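Local coordinates for protein beta-hexosaminidase Amuc_2018 (Akkermansia muciniphila, PDB 6JEB) that hydrolyses terminal non-reducing N-acetylhexosamine residues from glycans and chitobiose, as a zinc-containing glycoside hydrolase of family 20, at residues A[34-46]-A[78-90]. Numbering follows the deposited sequence.
Sequences LETDAYRLTVTPQ and GIPCGVITDKPRY
Strands 39-44 and 79-86 pair antiparallel in the mixed sheet of the N-terminal domain that many family 20 hexosaminidases carry beside the catalytic barrel, with Y39 opposite D86, L41 opposite I84 and V43 opposite G82 as hydrogen-bonded pairs. In the middle pair, L41 N to I84 O and I84 N to L41 O both measure 2.8 Å. On this face Y39 packs on Y60 and L41 on T64 and L68 of helix 55-73, while I84 touches P10.

The side chains of Y39 and D86 run alongside each other. With CG set between the backbone N and the carbonyl carbon (chi1 69°), the Y39 ring leans across to the neighbouring strand, where D86 CB sits over one face, 3.3 Å from Y39 CZ. The carboxylate plane stands 74° from the ring. Y39 OH is 2.6 Å from D86 OD2, a weak bond, and its stronger polar partner is T64 on the helix; D86 OD1 accepts from S11 N and from W426 NE1, the latter joining this strand end to the catalytic domain. I84 CG2 comes in obliquely, 3.8 Å from Y39 OH. A leucine in place of Y39 would probably leave D86 OD2 and the T64 hydroxyl without this shared partner and uncover D86 CB.

On the other face R40 runs alongside V83, R40 CG lying 3.8 Å from V83 CG1. A water accepts from R40 NE at 3.1 Å and is hydrogen-bonded to T85 OG1, linking the two strands above the sheet. Beyond the Y39-D86 pair, where the type I turn E35-A38 leads into the strand, the extended K87 chain bends at its last torsion (chi4 -49°) and puts NZ 2.8 Å from D37 OD2, a salt bridge that uses the oxygen's syn lone pair.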
loop_
_atom_site.group_PDB
_atom_site.type_symbol
_atom_site.label_atom_id
_atom_site.label_comp_id
_atom_site.label_asym_id
_atom_site.label_seq_id
_atom_site.Cartn_x
_atom_site.Cartn_y
_atom_site.Cartn_z
ATOM N N LEU A 34 3.889 3.005 28.853
ATOM C CA LEU A 34 3.346 3.229 27.524
ATOM C C LEU A 34 3.427 1.944 26.710
ATOM O O LEU A 34 4.347 1.140 26.876
ATOM C CB LEU A 34 4.140 4.314 26.797
ATOM C CG LEU A 34 3.974 5.750 27.303
ATOM C CD1 LEU A 34 5.004 6.661 26.634
ATOM C CD2 LEU A 34 2.566 6.252 27.038
ATOM N N GLU A 35 2.454 1.757 25.828
ATOM C CA GLU A 35 2.521 0.630 24.911
ATOM C C GLU A 35 3.669 0.831 23.918
ATOM O O GLU A 35 4.177 1.941 23.731
ATOM C CB GLU A 35 1.186 0.452 24.190
ATOM C CG GLU A 35 0.003 0.181 25.132
ATOM C CD GLU A 35 0.176 -1.078 25.968
ATOM O OE1 GLU A 35 0.603 -2.115 25.411
ATOM O OE2 GLU A 35 -0.123 -1.029 27.183
ATOM N N THR A 36 4.090 -0.266 23.282
ATOM C CA THR A 36 5.314 -0.216 22.481
ATOM C C THR A 36 5.178 0.669 21.251
ATOM O O THR A 36 6.203 1.097 20.702
ATOM C CB THR A 36 5.775 -1.616 22.074
ATOM O OG1 THR A 36 4.767 -2.239 21.269
ATOM C CG2 THR A 36 6.041 -2.472 23.308
ATOM N N ASP A 37 3.949 0.945 20.812
ATOM C CA ASP A 37 3.668 1.809 19.671
ATOM C C ASP A 37 3.281 3.225 20.085
ATOM O O ASP A 37 2.839 4.009 19.236
ATOM C CB ASP A 37 2.558 1.201 18.799
ATOM C CG ASP A 37 1.250 0.990 19.568
ATOM O OD1 ASP A 37 1.285 0.852 20.801
ATOM O OD2 ASP A 37 0.178 0.945 18.939
ATOM N N ALA A 38 3.461 3.582 21.356
ATOM C CA ALA A 38 2.958 4.833 21.905
ATOM C C ALA A 38 4.110 5.726 22.356
ATOM O O ALA A 38 5.211 5.256 22.671
ATOM C CB ALA A 38 2.023 4.556 23.086
ATOM N N TYR A 39 3.854 7.032 22.390
ATOM C CA TYR A 39 4.840 7.977 22.901
ATOM C C TYR A 39 4.130 9.104 23.645
ATOM O O TYR A 39 2.925 9.335 23.479
ATOM C CB TYR A 39 5.768 8.540 21.787
ATOM C CG TYR A 39 5.037 9.457 20.835
ATOM C CD1 TYR A 39 4.927 10.821 21.102
ATOM C CD2 TYR A 39 4.426 8.959 19.687
ATOM C CE1 TYR A 39 4.230 11.661 20.262
ATOM C CE2 TYR A 39 3.735 9.792 18.832
ATOM C CZ TYR A 39 3.630 11.146 19.132
ATOM O OH TYR A 39 2.919 11.989 18.313
ATOM N N ARG A 40 4.903 9.801 24.473
ATOM C CA ARG A 40 4.483 11.042 25.108
ATOM C C ARG A 40 5.575 12.067 24.851
ATOM O O ARG A 40 6.737 11.848 25.211
ATOM C CB ARG A 40 4.281 10.848 26.610
ATOM C CG ARG A 40 3.776 12.099 27.323
ATOM C CD ARG A 40 3.791 11.931 28.852
ATOM N NE ARG A 40 3.172 10.673 29.270
ATOM C CZ ARG A 40 3.826 9.644 29.805
ATOM N NH1 ARG A 40 5.137 9.713 30.023
ATOM N NH2 ARG A 40 3.161 8.543 30.135
ATOM N N LEU A 41 5.215 13.171 24.207
ATOM C CA LEU A 41 6.170 14.213 23.856
ATOM C C LEU A 41 5.745 15.485 24.563
ATOM O O LEU A 41 4.632 15.973 24.346
ATOM C CB LEU A 41 6.205 14.413 22.342
ATOM C CG LEU A 41 7.180 15.466 21.817
ATOM C CD1 LEU A 41 8.627 15.095 22.124
ATOM C CD2 LEU A 41 6.988 15.639 20.321
ATOM N N THR A 42 6.616 16.009 25.421
ATOM C CA THR A 42 6.326 17.209 26.197
ATOM C C THR A 42 7.194 18.347 25.680
ATOM O O THR A 42 8.426 18.234 25.649
ATOM C CB THR A 42 6.569 16.960 27.686
ATOM O OG1 THR A 42 5.763 15.850 28.106
ATOM C CG2 THR A 42 6.194 18.196 28.510
ATOM N N VAL A 43 6.549 19.432 25.268
ATOM C CA VAL A 43 7.219 20.614 24.742
ATOM C C VAL A 43 7.254 21.655 25.855
ATOM O O VAL A 43 6.200 22.056 26.365
ATOM C CB VAL A 43 6.484 21.144 23.501
ATOM C CG1 VAL A 43 7.097 22.461 23.014
ATOM C CG2 VAL A 43 6.491 20.089 22.390
ATOM N N THR A 44 8.454 22.066 26.257
ATOM C CA THR A 44 8.667 23.062 27.299
ATOM C C THR A 44 9.503 24.209 26.738
ATOM O O THR A 44 10.126 24.065 25.682
ATOM C CB THR A 44 9.401 22.460 28.514
ATOM O OG1 THR A 44 10.810 22.389 28.246
ATOM C CG2 THR A 44 8.857 21.073 28.869
ATOM N N PRO A 45 9.557 25.361 27.421
ATOM C CA PRO A 45 10.394 26.458 26.904
ATOM C C PRO A 45 11.869 26.112 26.823
ATOM O O PRO A 45 12.614 26.783 26.094
ATOM C CB PRO A 45 10.142 27.597 27.901
ATOM C CG PRO A 45 8.797 27.285 28.495
ATOM C CD PRO A 45 8.775 25.785 28.600
ATOM N N GLN A 46 12.320 25.101 27.557
ATOM C CA GLN A 46 13.719 24.706 27.557
ATOM C C GLN A 46 14.030 23.638 26.518
ATOM O O GLN A 46 15.209 23.360 26.272
ATOM C CB GLN A 46 14.120 24.186 28.943
ATOM C CG GLN A 46 13.998 25.216 30.070
ATOM C CD GLN A 46 12.567 25.430 30.551
ATOM O OE1 GLN A 46 11.746 24.514 30.536
ATOM N NE2 GLN A 46 12.267 26.650 30.987
ATOM N N GLY A 78 7.623 31.338 18.051
ATOM C CA GLY A 78 7.578 30.143 18.866
ATOM C C GLY A 78 6.277 29.378 18.694
ATOM O O GLY A 78 5.313 29.842 18.078
ATOM N N ILE A 79 6.261 28.178 19.260
ATOM C CA ILE A 79 5.088 27.309 19.215
ATOM C C ILE A 79 4.605 27.115 20.644
ATOM O O ILE A 79 5.360 27.339 21.606
ATOM C CB ILE A 79 5.396 25.959 18.522
ATOM C CG1 ILE A 79 6.385 25.138 19.358
ATOM C CG2 ILE A 79 5.888 26.184 17.092
ATOM C CD1 ILE A 79 6.555 23.712 18.862
ATOM N N PRO A 80 3.353 26.694 20.830
ATOM C CA PRO A 80 2.862 26.464 22.192
ATOM C C PRO A 80 3.612 25.324 22.857
ATOM O O PRO A 80 4.049 24.368 22.209
ATOM C CB PRO A 80 1.390 26.088 21.992
ATOM C CG PRO A 80 1.055 26.453 20.611
ATOM C CD PRO A 80 2.305 26.489 19.815
ATOM N N CYS A 81 3.752 25.434 24.170
ATOM C CA CYS A 81 4.149 24.295 24.975
ATOM C C CYS A 81 2.945 23.380 25.176
ATOM O O CYS A 81 1.797 23.761 24.930
ATOM C CB CYS A 81 4.694 24.774 26.318
ATOM S SG CYS A 81 6.282 25.616 26.153
ATOM N N GLY A 82 3.210 22.155 25.607
ATOM C CA GLY A 82 2.125 21.211 25.772
ATOM C C GLY A 82 2.633 19.795 25.920
ATOM O O GLY A 82 3.842 19.537 25.945
ATOM N N VAL A 83 1.673 18.877 26.029
ATOM C CA VAL A 83 1.943 17.448 26.142
ATOM C C VAL A 83 1.144 16.725 25.071
ATOM O O VAL A 83 -0.075 16.910 24.968
ATOM C CB VAL A 83 1.567 16.901 27.534
ATOM C CG1 VAL A 83 1.950 15.432 27.654
ATOM C CG2 VAL A 83 2.235 17.709 28.620
ATOM N N ILE A 84 1.827 15.902 24.286
ATOM C CA ILE A 84 1.221 15.084 23.247
ATOM C C ILE A 84 1.345 13.638 23.701
ATOM O O ILE A 84 2.455 13.156 23.950
ATOM C CB ILE A 84 1.943 15.284 21.905
ATOM C CG1 ILE A 84 1.851 16.745 21.446
ATOM C CG2 ILE A 84 1.383 14.328 20.854
ATOM C CD1 ILE A 84 2.925 17.125 20.430
ATOM N N THR A 85 0.218 12.939 23.820
ATOM C CA THR A 85 0.220 11.520 24.158
ATOM C C THR A 85 -0.471 10.802 23.013
ATOM O O THR A 85 -1.621 11.116 22.695
ATOM C CB THR A 85 -0.525 11.273 25.471
ATOM O OG1 THR A 85 -0.032 12.172 26.471
ATOM C CG2 THR A 85 -0.319 9.832 25.939
ATOM N N ASP A 86 0.224 9.855 22.384
ATOM C CA ASP A 86 -0.187 9.447 21.052
ATOM C C ASP A 86 0.065 7.963 20.831
ATOM O O ASP A 86 1.088 7.422 21.266
ATOM C CB ASP A 86 0.613 10.268 20.036
ATOM C CG ASP A 86 -0.083 10.415 18.699
ATOM O OD1 ASP A 86 -1.262 10.014 18.560
ATOM O OD2 ASP A 86 0.578 10.951 17.782
ATOM N N LYS A 87 -0.868 7.321 20.125
ATOM C CA LYS A 87 -0.820 5.901 19.809
ATOM C C LYS A 87 -1.785 5.704 18.653
ATOM O O LYS A 87 -2.846 6.346 18.643
ATOM C CB LYS A 87 -1.279 5.077 21.028
ATOM C CG LYS A 87 -1.179 3.562 20.874
ATOM C CD LYS A 87 -1.778 2.832 22.077
ATOM C CE LYS A 87 -1.648 1.324 21.927
ATOM N NZ LYS A 87 -2.128 0.855 20.574
ATOM N N PRO A 88 -1.469 4.861 17.674
ATOM C CA PRO A 88 -2.335 4.746 16.494
ATOM C C PRO A 88 -3.608 3.952 16.742
ATOM O O PRO A 88 -3.627 2.948 17.460
ATOM C CB PRO A 88 -1.455 4.000 15.485
ATOM C CG PRO A 88 -0.502 3.214 16.327
ATOM C CD PRO A 88 -0.201 4.132 17.496
ATOM N N ARG A 89 -4.667 4.393 16.060
ATOM C CA ARG A 89 -5.935 3.672 16.078
ATOM C C ARG A 89 -5.791 2.281 15.472
ATOM O O ARG A 89 -6.318 1.299 16.019
ATOM C CB ARG A 89 -6.993 4.475 15.320
ATOM C CG ARG A 89 -8.354 3.797 15.281
ATOM C CD ARG A 89 -9.372 4.573 14.469
ATOM N NE ARG A 89 -10.671 3.900 14.482
ATOM C CZ ARG A 89 -11.683 4.188 13.665
ATOM N NH1 ARG A 89 -11.556 5.142 12.739
ATOM N NH2 ARG A 89 -12.820 3.511 13.766
ATOM N N TYR A 90 -5.083 2.177 14.340
ATOM C CA TYR A 90 -4.921 0.918 13.638
ATOM C C TYR A 90 -3.453 0.573 13.458
ATOM O O TYR A 90 -2.627 1.460 13.211
ATOM C CB TYR A 90 -5.548 0.968 12.248
ATOM C CG TYR A 90 -7.047 0.967 12.252
ATOM C CD1 TYR A 90 -7.762 -0.187 12.575
ATOM C CD2 TYR A 90 -7.756 2.118 11.934
ATOM C CE1 TYR A 90 -9.146 -0.190 12.571
ATOM C CE2 TYR A 90 -9.139 2.129 11.934
ATOM C CZ TYR A 90 -9.829 0.976 12.252
ATOM O OH TYR A 90 -11.202 0.991 12.244
HETATM O O HOH W 1 0.233 11.488 29.084
#